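Local coordinates for protein trichothecene 3-O-acetyltransferase TRI101 (Fusarium sporotrichioides, PDB 2ZBA) that transfers an acetyl group from acetyl coenzyme A to the 3-hydroxyl of trichothecene mycotoxins, a step in T-2 toxin biosynthesis in this fungus, at residues N123-R128 with Q149-K154; K129-G134 with R412-E417; S418-M423 with A433-R438. All blocks are in the same frame, centred on the assembly; numbering follows the deposited sequence.

Interaction 1 of 3, residues N123-R128 with Q149-K154; sequences NVVAPR and QLNFIK
The C-terminal end of helix 122-125 and the turn after it dock on strand 146-153 through Val125, Pro127, Gln149 and Asn151. Asn151 makes the direct bond. Its ND2 donates to Val125 O over 2.9 Å, with an N-H...O angle of 161°. The carbonyl oxygen lies close to the amide plane of Asn151. Val125 O also accepts from Thr160 OG1, and Asn151 ND2 also donates to Ile158 O, so strand 156-164 shares both ends of the bond.

The contact thus sits where a helix end meets the mixed five-stranded sheet that holds strands 92-97, 146-153 and 156-164. Ala126 is the first residue to leave helical geometry, so the last carbonyls of the helix find other partners: Val124 O takes Lys96 NZ and Asn123 O takes a water. Gln149 reaches toward this helix end with CG anti to its backbone N (chi1 -175°) and a bend at chi2. Its NE2 donates to Asn151 OD1 over 3.0 Å, nearly in line, which fixes the two amides against each other. NE2 also donates to that water, 3.0 Å away, which lies 2.6 Å from Ala126 O and 2.8 Å from Asn123 O.

The other end of the Gln149 amide meets the proline. Gln149 OE1 lies 3.2 Å from Pro127 CA, and Gln149 CB packs 3.7 Å from Pro127 CD. The two side chains run past each other in opposite directions.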
loop_
_atom_site.group_PDB
_atom_site.type_symbol
_atom_site.label_atom_id
_atom_site.label_comp_id
_atom_site.label_asym_id
_atom_site.label_seq_id
_atom_site.Cartn_x
_atom_site.Cartn_y
_atom_site.Cartn_z
ATOM N N ASN A 123 -10.409 12.393 -5.891
ATOM C CA ASN A 123 -11.227 13.551 -5.615
ATOM C C ASN A 123 -12.698 13.179 -5.783
ATOM O O ASN A 123 -13.577 13.664 -5.048
ATOM C CB ASN A 123 -10.787 14.695 -6.534
ATOM C CG ASN A 123 -9.310 15.114 -6.293
ATOM O OD1 ASN A 123 -8.481 15.100 -7.211
ATOM N ND2 ASN A 123 -8.991 15.478 -5.057
ATOM N N VAL A 124 -12.942 12.256 -6.716
ATOM C CA VAL A 124 -14.293 11.766 -7.019
ATOM C C VAL A 124 -14.719 10.629 -6.065
ATOM O O VAL A 124 -15.848 10.627 -5.560
ATOM C CB VAL A 124 -14.407 11.307 -8.522
ATOM C CG1 VAL A 124 -15.743 10.645 -8.808
ATOM C CG2 VAL A 124 -14.186 12.465 -9.483
ATOM N N VAL A 125 -13.824 9.673 -5.804
ATOM C CA VAL A 125 -14.226 8.455 -5.086
ATOM C C VAL A 125 -13.831 8.306 -3.611
ATOM O O VAL A 125 -14.389 7.453 -2.908
ATOM C CB VAL A 125 -13.862 7.148 -5.881
ATOM C CG1 VAL A 125 -14.637 7.088 -7.206
ATOM C CG2 VAL A 125 -12.335 7.021 -6.101
ATOM N N ALA A 126 -12.918 9.143 -3.130
ATOM C CA ALA A 126 -12.356 9.000 -1.777
ATOM C C ALA A 126 -12.757 10.149 -0.829
ATOM O O ALA A 126 -12.920 11.294 -1.273
ATOM C CB ALA A 126 -10.846 8.886 -1.857
ATOM N N PRO A 127 -12.921 9.845 0.478
ATOM C CA PRO A 127 -13.382 10.877 1.421
ATOM C C PRO A 127 -12.316 11.904 1.793
ATOM O O PRO A 127 -12.658 13.018 2.209
ATOM C CB PRO A 127 -13.816 10.066 2.648
ATOM C CG PRO A 127 -12.952 8.833 2.606
ATOM C CD PRO A 127 -12.724 8.536 1.135
ATOM N N ARG A 128 -11.043 11.529 1.641
ATOM C CA ARG A 128 -9.914 12.435 1.847
ATOM C C ARG A 128 -8.802 12.089 0.877
ATOM O O ARG A 128 -8.698 10.949 0.437
ATOM C CB ARG A 128 -9.313 12.212 3.220
ATOM C CG ARG A 128 -9.960 12.886 4.353
ATOM C CD ARG A 128 -9.029 12.662 5.496
ATOM N NE ARG A 128 -7.865 13.536 5.390
ATOM C CZ ARG A 128 -7.552 14.459 6.295
ATOM N NH1 ARG A 128 -6.479 15.222 6.131
ATOM N NH2 ARG A 128 -8.315 14.615 7.372
ATOM N N GLN A 149 -15.927 5.994 2.096
ATOM C CA GLN A 149 -16.865 6.595 1.172
ATOM C C GLN A 149 -17.604 5.535 0.387
ATOM O O GLN A 149 -16.991 4.673 -0.235
ATOM C CB GLN A 149 -16.158 7.546 0.223
ATOM C CG GLN A 149 -17.101 8.281 -0.674
ATOM C CD GLN A 149 -16.599 9.647 -0.953
ATOM O OE1 GLN A 149 -16.159 10.344 -0.026
ATOM N NE2 GLN A 149 -16.624 10.052 -2.216
ATOM N N LEU A 150 -18.929 5.622 0.418
ATOM C CA LEU A 150 -19.790 4.763 -0.353
ATOM C C LEU A 150 -20.317 5.596 -1.500
ATOM O O LEU A 150 -21.040 6.571 -1.295
ATOM C CB LEU A 150 -20.920 4.257 0.537
ATOM C CG LEU A 150 -21.663 2.960 0.223
ATOM C CD1 LEU A 150 -20.713 1.761 0.032
ATOM C CD2 LEU A 150 -22.680 2.701 1.338
ATOM N N ASN A 151 -19.897 5.254 -2.714
ATOM C CA ASN A 151 -20.285 6.006 -3.903
ATOM C C ASN A 151 -21.360 5.232 -4.658
ATOM O O ASN A 151 -21.220 4.022 -4.853
ATOM C CB ASN A 151 -19.080 6.221 -4.826
ATOM C CG ASN A 151 -17.952 6.982 -4.160
ATOM O OD1 ASN A 151 -17.964 8.224 -4.124
ATOM N ND2 ASN A 151 -16.953 6.242 -3.640
ATOM N N PHE A 152 -22.427 5.917 -5.080
ATOM C CA PHE A 152 -23.424 5.313 -5.968
ATOM C C PHE A 152 -23.037 5.647 -7.398
ATOM O O PHE A 152 -22.893 6.807 -7.745
ATOM C CB PHE A 152 -24.838 5.849 -5.704
ATOM C CG PHE A 152 -25.315 5.710 -4.281
ATOM C CD1 PHE A 152 -24.824 4.705 -3.442
ATOM C CD2 PHE A 152 -26.307 6.569 -3.795
ATOM C CE1 PHE A 152 -25.285 4.576 -2.127
ATOM C CE2 PHE A 152 -26.775 6.454 -2.493
ATOM C CZ PHE A 152 -26.264 5.450 -1.656
ATOM N N ILE A 153 -22.838 4.639 -8.234
ATOM C CA ILE A 153 -22.566 4.897 -9.661
ATOM C C ILE A 153 -23.621 4.180 -10.518
ATOM O O ILE A 153 -24.304 3.287 -10.024
ATOM C CB ILE A 153 -21.089 4.550 -10.070
ATOM C CG1 ILE A 153 -20.826 3.042 -10.001
ATOM C CG2 ILE A 153 -20.097 5.276 -9.146
ATOM C CD1 ILE A 153 -19.780 2.516 -10.984
ATOM N N LYS A 154 -23.765 4.567 -11.784
ATOM C CA LYS A 154 -24.793 3.965 -12.638
ATOM C C LYS A 154 -24.507 2.460 -12.796
ATOM O O LYS A 154 -23.496 2.070 -13.362
ATOM C CB LYS A 154 -24.915 4.688 -13.999
ATOM C CG LYS A 154 -25.316 6.162 -13.898
ATOM C CD LYS A 154 -25.708 6.774 -15.258
HETATM O O HOH W 1 -14.680 12.302 -2.858
#

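Interaction 2 of 3, residues K129-G134 with R412-E417; sequences KTLAIG and RFEPFE. With ZBA (12,13-Epoxytrichothec-9-ene-3,4,8,15-tetrol-4,15-diacetate-8-isovalerate), chain F.
Lys129 and Glu414 form a salt bridge, with Lys129 NZ 2.9 Å from Glu414 OE2. The ammonium meets the syn side of that oxygen, 29° out of the carboxylate plane. Bends at chi3 and chi4 bring the lysine tip to it. Lys129 NZ also forms a salt bridge to Glu122 OE2, so one ammonium lies between two carboxylates, which should stabilise its charged form. Glu414 OE1 accepts from a water 2.5 Å away. The same water accepts from Leu131 N over 2.9 Å, linking the carboxylate to the opposite backbone.

Thr130 sits over one face of the Phe413 ring. Its CG2 lies 3.9 Å from the ring centroid, almost on the ring normal, a CH-pi contact. The threonine hydroxyl takes a hydrogen bond from Arg410. Leu131 CD1 packs 4.1 Å from Phe413 CD1 and 3.5 Å from Glu414 OE1.

Leu131 and Phe416 belong to the pocket for the bound T-2 toxin. Leu131 CD2 lies 3.9 Å from toxin C39, and the Phe416 ring touches the isovalerate group. Glu122 of helix 122-125 touches Phe413 and Glu414 and accepts from Thr130 N, while Trp239 of strand 237-244 donates from NE1 to Glu414 O and meets the Phe413 ring.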
loop_
_atom_site.group_PDB
_atom_site.type_symbol
_atom_site.label_atom_id
_atom_site.label_comp_id
_atom_site.label_asym_id
_atom_site.label_seq_id
_atom_site.Cartn_x
_atom_site.Cartn_y
_atom_site.Cartn_z
ATOM N N LYS A 129 -7.921 13.053 0.623
ATOM C CA LYS A 129 -6.796 12.865 -0.294
ATOM C C LYS A 129 -5.661 12.003 0.283
ATOM O O LYS A 129 -5.501 11.880 1.504
ATOM C CB LYS A 129 -6.265 14.221 -0.737
ATOM C CG LYS A 129 -7.144 14.956 -1.725
ATOM C CD LYS A 129 -6.664 16.415 -1.921
ATOM C CE LYS A 129 -5.231 16.496 -2.428
ATOM N NZ LYS A 129 -5.104 15.934 -3.809
ATOM N N THR A 130 -4.877 11.400 -0.608
ATOM C CA THR A 130 -3.720 10.603 -0.213
ATOM C C THR A 130 -2.666 11.465 0.500
ATOM O O THR A 130 -2.159 11.095 1.556
ATOM C CB THR A 130 -3.088 9.875 -1.438
ATOM O OG1 THR A 130 -4.062 9.004 -2.032
ATOM C CG2 THR A 130 -1.863 9.039 -1.013
ATOM N N LEU A 131 -2.365 12.619 -0.086
ATOM C CA LEU A 131 -1.312 13.510 0.408
ATOM C C LEU A 131 -1.880 14.749 1.111
ATOM O O LEU A 131 -2.905 15.289 0.701
ATOM C CB LEU A 131 -0.386 13.930 -0.745
ATOM C CG LEU A 131 0.292 12.829 -1.587
ATOM C CD1 LEU A 131 0.979 13.391 -2.819
ATOM C CD2 LEU A 131 1.278 12.017 -0.778
ATOM N N ALA A 132 -1.206 15.189 2.174
ATOM C CA ALA A 132 -1.646 16.374 2.933
ATOM C C ALA A 132 -1.360 17.688 2.180
ATOM O O ALA A 132 -0.498 18.481 2.569
ATOM C CB ALA A 132 -1.028 16.392 4.323
ATOM N N ILE A 133 -2.092 17.884 1.086
ATOM C CA ILE A 133 -2.105 19.121 0.324
ATOM C C ILE A 133 -3.491 19.725 0.487
ATOM O O ILE A 133 -4.493 19.008 0.526
ATOM C CB ILE A 133 -1.846 18.862 -1.175
ATOM N N GLY A 134 -3.549 21.047 0.584
ATOM C CA GLY A 134 -4.805 21.738 0.857
ATOM C C GLY A 134 -5.218 21.536 2.305
ATOM O O GLY A 134 -4.404 21.101 3.125
ATOM N N ARG A 412 -6.394 7.136 -7.977
ATOM C CA ARG A 412 -5.339 7.929 -8.544
ATOM C C ARG A 412 -5.139 9.203 -7.717
ATOM O O ARG A 412 -6.097 9.863 -7.307
ATOM C CB ARG A 412 -5.671 8.287 -9.995
ATOM C CG ARG A 412 -4.576 9.061 -10.714
ATOM C CD ARG A 412 -4.861 9.258 -12.195
ATOM N NE ARG A 412 -6.242 9.689 -12.461
ATOM C CZ ARG A 412 -6.688 10.937 -12.353
ATOM N NH1 ARG A 412 -5.872 11.909 -11.985
ATOM N NH2 ARG A 412 -7.956 11.206 -12.608
ATOM N N PHE A 413 -3.885 9.534 -7.469
ATOM C CA PHE A 413 -3.576 10.819 -6.876
ATOM C C PHE A 413 -2.515 11.486 -7.727
ATOM O O PHE A 413 -2.329 11.091 -8.868
ATOM C CB PHE A 413 -3.205 10.688 -5.389
ATOM C CG PHE A 413 -2.068 9.743 -5.096
ATOM C CD1 PHE A 413 -0.798 10.241 -4.810
ATOM C CD2 PHE A 413 -2.272 8.371 -5.055
ATOM C CE1 PHE A 413 0.259 9.391 -4.512
ATOM C CE2 PHE A 413 -1.211 7.492 -4.747
ATOM C CZ PHE A 413 0.049 8.008 -4.476
ATOM N N GLU A 414 -1.862 12.512 -7.196
ATOM C CA GLU A 414 -0.853 13.265 -7.945
ATOM C C GLU A 414 0.207 12.335 -8.493
ATOM O O GLU A 414 0.561 11.373 -7.828
ATOM C CB GLU A 414 -0.179 14.315 -7.050
ATOM C CG GLU A 414 -1.044 15.510 -6.750
ATOM C CD GLU A 414 -1.843 15.371 -5.465
ATOM O OE1 GLU A 414 -1.731 14.328 -4.771
ATOM O OE2 GLU A 414 -2.581 16.330 -5.144
ATOM N N PRO A 415 0.716 12.630 -9.709
ATOM C CA PRO A 415 1.835 11.912 -10.294
ATOM C C PRO A 415 3.005 11.922 -9.326
ATOM O O PRO A 415 3.254 12.917 -8.676
ATOM C CB PRO A 415 2.167 12.733 -11.534
ATOM C CG PRO A 415 0.889 13.370 -11.905
ATOM C CD PRO A 415 0.225 13.693 -10.610
ATOM N N PHE A 416 3.686 10.795 -9.211
ATOM C CA PHE A 416 4.744 10.651 -8.247
ATOM C C PHE A 416 5.758 9.701 -8.858
ATOM O O PHE A 416 5.657 8.479 -8.718
ATOM C CB PHE A 416 4.168 10.089 -6.961
ATOM C CG PHE A 416 4.958 10.422 -5.754
ATOM C CD1 PHE A 416 4.463 11.320 -4.824
ATOM C CD2 PHE A 416 6.187 9.810 -5.518
ATOM C CE1 PHE A 416 5.181 11.622 -3.689
ATOM C CE2 PHE A 416 6.924 10.108 -4.383
ATOM C CZ PHE A 416 6.422 11.019 -3.465
ATOM N N GLU A 417 6.722 10.286 -9.561
ATOM C CA GLU A 417 7.609 9.517 -10.397
ATOM C C GLU A 417 8.337 8.409 -9.612
ATOM O O GLU A 417 8.864 8.651 -8.525
ATOM C CB GLU A 417 8.604 10.437 -11.083
ATOM C CG GLU A 417 9.394 9.745 -12.125
ATOM C CD GLU A 417 10.605 10.520 -12.542
ATOM O OE1 GLU A 417 10.896 11.578 -11.937
ATOM O OE2 GLU A 417 11.266 10.069 -13.487
HETATM O O18 ZBA F . 6.918 8.288 -1.825
HETATM C C44 ZBA F . 6.413 8.779 -0.846
HETATM C C45 ZBA F . 6.974 9.871 -0.010
HETATM C C46 ZBA F . 6.000 10.865 0.485
HETATM C C48 ZBA F . 5.226 11.725 -0.379
HETATM C C47 ZBA F . 5.721 11.112 1.925
HETATM O O17 ZBA F . 5.228 8.333 -0.427
HETATM C C31 ZBA F . 4.653 7.092 -0.940
HETATM C C30 ZBA F . 5.455 5.887 -0.473
HETATM C C32 ZBA F . 3.209 7.123 -0.551
HETATM C C39 ZBA F . 2.441 8.291 -1.091
HETATM C C33 ZBA F . 2.682 6.170 0.186
HETATM C C34 ZBA F . 3.431 4.967 0.645
HETATM O O10 ZBA F . 3.216 3.895 -0.349
HETATM C C29 ZBA F . 4.982 5.153 0.831
HETATM C C38 ZBA F . 5.230 6.050 2.064
HETATM O O12 ZBA F . 6.515 6.708 1.945
HETATM C C40 ZBA F . 7.066 7.158 3.071
HETATM C C41 ZBA F . 8.341 7.886 2.800
HETATM O O13 ZBA F . 6.633 7.015 4.127
HETATM C C28 ZBA F . 5.692 3.718 1.024
HETATM C C37 ZBA F . 7.206 3.880 1.333
HETATM C C35 ZBA F . 5.398 2.891 -0.241
HETATM C C25 ZBA F . 3.943 2.664 -0.166
HETATM C C36 ZBA F . 6.204 2.765 -1.429
HETATM O O11 ZBA F . 6.128 1.685 -0.484
HETATM C C27 ZBA F . 4.906 2.814 2.078
HETATM C C26 ZBA F . 3.928 2.037 1.212
HETATM O O16 ZBA F . 2.618 1.975 1.717
HETATM O O14 ZBA F . 5.698 1.868 2.861
HETATM O O HOH W 2 -3.020 13.481 -2.767
#

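Interaction 3 of 3, residues S418-M423 with A433-R438; sequences SLMYFM and ASISLR. With ZBA (12,13-Epoxytrichothec-9-ene-3,4,8,15-tetrol-4,15-diacetate-8-isovalerate), chain F.
Strands 419-422 and 431-438 form an antiparallel beta hairpin in which Tyr421 and Ser434 are a hydrogen-bonded pair. They are joined by Tyr421 N to Ser434 O at 2.9 Å and Ser434 N to Tyr421 O at 2.8 Å. Farther along, Ser436 N donates to Leu419 O over 3.1 Å, and Ser418 N to Ser436 O.

The face with Met420, Phe422, Ala433 and Ile435 is closely packed. Met420 is modelled as selenomethionine and runs extended beyond CG. This carries its CE to 3.8 Å from Leu437 CD2 and 4.0 Å from Ile435 CG2. Ala433 CB meets the edge of the Phe422 ring, 3.8 Å from CD1.

Cross-strand contact between side chains is sparser on the face of Tyr421 and Ser434, where their CB atoms stand 4.3 Å apart. Here the tyrosine turns to the toxin: Tyr421 OH donates to ring oxygen O10 over 2.8 Å. Leu419 CD1 also touches the toxin. At the far end Arg438, partly exposed, makes no contact with 418-423.

The hairpin lies inside a mixed seven-stranded sheet, between strands 383-387 and 237-244, with helix 269-285 against Phe422 and Leu437.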
loop_
_atom_site.group_PDB
_atom_site.type_symbol
_atom_site.label_atom_id
_atom_site.label_comp_id
_atom_site.label_asym_id
_atom_site.label_seq_id
_atom_site.Cartn_x
_atom_site.Cartn_y
_atom_site.Cartn_z
ATOM N N SER A 418 8.324 7.207 -10.187
ATOM C CA SER A 418 9.019 6.016 -9.681
ATOM C C SER A 418 8.278 5.288 -8.575
ATOM O O SER A 418 8.715 4.227 -8.126
ATOM C CB SER A 418 10.453 6.348 -9.247
ATOM O OG SER A 418 11.201 6.826 -10.360
ATOM N N LEU A 419 7.146 5.848 -8.149
ATOM C CA LEU A 419 6.308 5.194 -7.150
ATOM C C LEU A 419 5.407 4.172 -7.815
ATOM O O LEU A 419 4.873 4.431 -8.882
ATOM C CB LEU A 419 5.508 6.218 -6.319
ATOM C CG LEU A 419 4.608 5.700 -5.192
ATOM C CD1 LEU A 419 5.430 5.136 -3.992
ATOM C CD2 LEU A 419 3.681 6.825 -4.748
HETATM N N MSE A 420 5.280 2.997 -7.190
HETATM C CA MSE A 420 4.568 1.869 -7.775
HETATM C C MSE A 420 3.863 0.994 -6.739
HETATM O O MSE A 420 4.280 0.923 -5.574
HETATM C CB MSE A 420 5.532 1.016 -8.606
HETATM C CG MSE A 420 6.150 1.767 -9.764
HETATM SE SE MSE A 420 7.291 0.706 -10.847
HETATM C CE MSE A 420 8.252 2.112 -11.753
ATOM N N TYR A 421 2.800 0.322 -7.180
ATOM C CA TYR A 421 2.064 -0.643 -6.368
ATOM C C TYR A 421 1.741 -1.858 -7.192
ATOM O O TYR A 421 1.569 -1.741 -8.407
ATOM C CB TYR A 421 0.728 -0.054 -5.887
ATOM C CG TYR A 421 0.897 1.137 -4.974
ATOM C CD1 TYR A 421 1.079 0.961 -3.602
ATOM C CD2 TYR A 421 0.897 2.439 -5.482
ATOM C CE1 TYR A 421 1.256 2.050 -2.760
ATOM C CE2 TYR A 421 1.077 3.542 -4.635
ATOM C CZ TYR A 421 1.247 3.334 -3.284
ATOM O OH TYR A 421 1.414 4.405 -2.425
ATOM N N PHE A 422 1.604 -3.007 -6.532
ATOM C CA PHE A 422 0.830 -4.107 -7.110
ATOM C C PHE A 422 -0.494 -4.146 -6.369
ATOM O O PHE A 422 -0.519 -4.044 -5.141
ATOM C CB PHE A 422 1.486 -5.492 -6.948
ATOM C CG PHE A 422 2.826 -5.652 -7.615
ATOM C CD1 PHE A 422 3.192 -4.900 -8.730
ATOM C CD2 PHE A 422 3.725 -6.607 -7.134
ATOM C CE1 PHE A 422 4.436 -5.086 -9.331
ATOM C CE2 PHE A 422 4.958 -6.774 -7.719
ATOM C CZ PHE A 422 5.309 -6.030 -8.824
HETATM N N MSE A 423 -1.585 -4.324 -7.118
HETATM C CA MSE A 423 -2.922 -4.432 -6.552
HETATM C C MSE A 423 -3.066 -5.799 -5.887
HETATM O O MSE A 423 -2.250 -6.684 -6.138
HETATM C CB MSE A 423 -3.975 -4.268 -7.675
HETATM C CG MSE A 423 -4.107 -2.853 -8.292
HETATM SE SE MSE A 423 -4.445 -1.368 -7.017
HETATM C CE MSE A 423 -2.585 -0.934 -6.571
ATOM N N ALA A 433 -0.248 -3.750 -11.865
ATOM C CA ALA A 433 0.706 -2.833 -11.284
ATOM C C ALA A 433 0.235 -1.414 -11.554
ATOM O O ALA A 433 -0.084 -1.058 -12.694
ATOM C CB ALA A 433 2.102 -3.042 -11.881
ATOM N N SER A 434 0.191 -0.611 -10.504
ATOM C CA SER A 434 -0.067 0.815 -10.662
ATOM C C SER A 434 1.312 1.476 -10.693
ATOM O O SER A 434 2.117 1.308 -9.773
ATOM C CB SER A 434 -0.953 1.338 -9.538
ATOM O OG SER A 434 -1.434 2.633 -9.851
ATOM N N ILE A 435 1.600 2.161 -11.792
ATOM C CA ILE A 435 2.944 2.640 -12.088
ATOM C C ILE A 435 2.900 4.147 -12.352
ATOM O O ILE A 435 2.045 4.639 -13.104
ATOM C CB ILE A 435 3.592 1.844 -13.305
ATOM C CG1 ILE A 435 3.810 0.352 -12.944
ATOM C CG2 ILE A 435 4.885 2.541 -13.842
ATOM C CD1 ILE A 435 4.484 -0.526 -14.079
ATOM N N SER A 436 3.811 4.874 -11.718
ATOM C CA SER A 436 4.003 6.289 -12.006
ATOM C C SER A 436 5.408 6.504 -12.561
ATOM O O SER A 436 6.412 6.047 -11.980
ATOM C CB SER A 436 3.754 7.157 -10.777
ATOM O OG SER A 436 3.731 8.546 -11.122
ATOM N N LEU A 437 5.462 7.167 -13.716
ATOM C CA LEU A 437 6.706 7.453 -14.404
ATOM C C LEU A 437 6.560 8.779 -15.146
ATOM O O LEU A 437 5.449 9.137 -15.564
ATOM C CB LEU A 437 7.033 6.328 -15.407
ATOM C CG LEU A 437 7.448 4.931 -14.903
ATOM C CD1 LEU A 437 7.431 3.894 -16.063
ATOM C CD2 LEU A 437 8.819 4.940 -14.218
ATOM N N ARG A 438 7.674 9.498 -15.320
ATOM C CA ARG A 438 7.700 10.692 -16.164
ATOM C C ARG A 438 7.348 10.336 -17.615
ATOM O O ARG A 438 7.652 9.239 -18.069
ATOM C CB ARG A 438 9.059 11.415 -16.067
ATOM C CG ARG A 438 10.205 10.785 -16.871
ATOM C CD ARG A 438 11.469 11.642 -16.818
ATOM N NE ARG A 438 11.961 11.848 -15.455
ATOM C CZ ARG A 438 12.892 12.741 -15.111
ATOM N NH1 ARG A 438 13.452 13.514 -16.033
ATOM N NH2 ARG A 438 13.269 12.864 -13.844
HETATM O O18 ZBA F . 6.918 8.288 -1.825
HETATM C C44 ZBA F . 6.413 8.779 -0.846
HETATM C C45 ZBA F . 6.974 9.871 -0.010
HETATM C C46 ZBA F . 6.000 10.865 0.485
HETATM C C48 ZBA F . 5.226 11.725 -0.379
HETATM C C47 ZBA F . 5.721 11.112 1.925
HETATM O O17 ZBA F . 5.228 8.333 -0.427
HETATM C C31 ZBA F . 4.653 7.092 -0.940
HETATM C C30 ZBA F . 5.455 5.887 -0.473
HETATM C C32 ZBA F . 3.209 7.123 -0.551
HETATM C C39 ZBA F . 2.441 8.291 -1.091
HETATM C C33 ZBA F . 2.682 6.170 0.186
HETATM C C34 ZBA F . 3.431 4.967 0.645
HETATM O O10 ZBA F . 3.216 3.895 -0.349
HETATM C C29 ZBA F . 4.982 5.153 0.831
HETATM C C38 ZBA F . 5.230 6.050 2.064
HETATM O O12 ZBA F . 6.515 6.708 1.945
HETATM C C40 ZBA F . 7.066 7.158 3.071
HETATM C C41 ZBA F . 8.341 7.886 2.800
HETATM O O13 ZBA F . 6.633 7.015 4.127
HETATM C C28 ZBA F . 5.692 3.718 1.024
HETATM C C37 ZBA F . 7.206 3.880 1.333
HETATM C C35 ZBA F . 5.398 2.891 -0.241
HETATM C C25 ZBA F . 3.943 2.664 -0.166
HETATM C C36 ZBA F . 6.204 2.765 -1.429
HETATM O O11 ZBA F . 6.128 1.685 -0.484
HETATM C C27 ZBA F . 4.906 2.814 2.078
HETATM C C26 ZBA F . 3.928 2.037 1.212
HETATM O O16 ZBA F . 2.618 1.975 1.717
HETATM O O14 ZBA F . 5.698 1.868 2.861
#

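In the fold
From the N terminus, interaction 1 comes first. It closes the loop from helix 122-125 to strand 146-153 inside the N-terminal domain. Segment 129-134 leaves from within that loop to meet 412-417, so interactions 1 and 2 cross along the chain. Interaction 2 spans 278 residues and joins the N-terminal domain to the loop before strand 419-422. Interaction 3 follows in series and closes a short hairpin in the seven-stranded sheet. Interactions 2 and 3 touch through a salt bridge from Glu417 to Arg438 and through packing of Phe413 on Leu419. Both touch the bound toxin, whereas interaction 1 lies away from it.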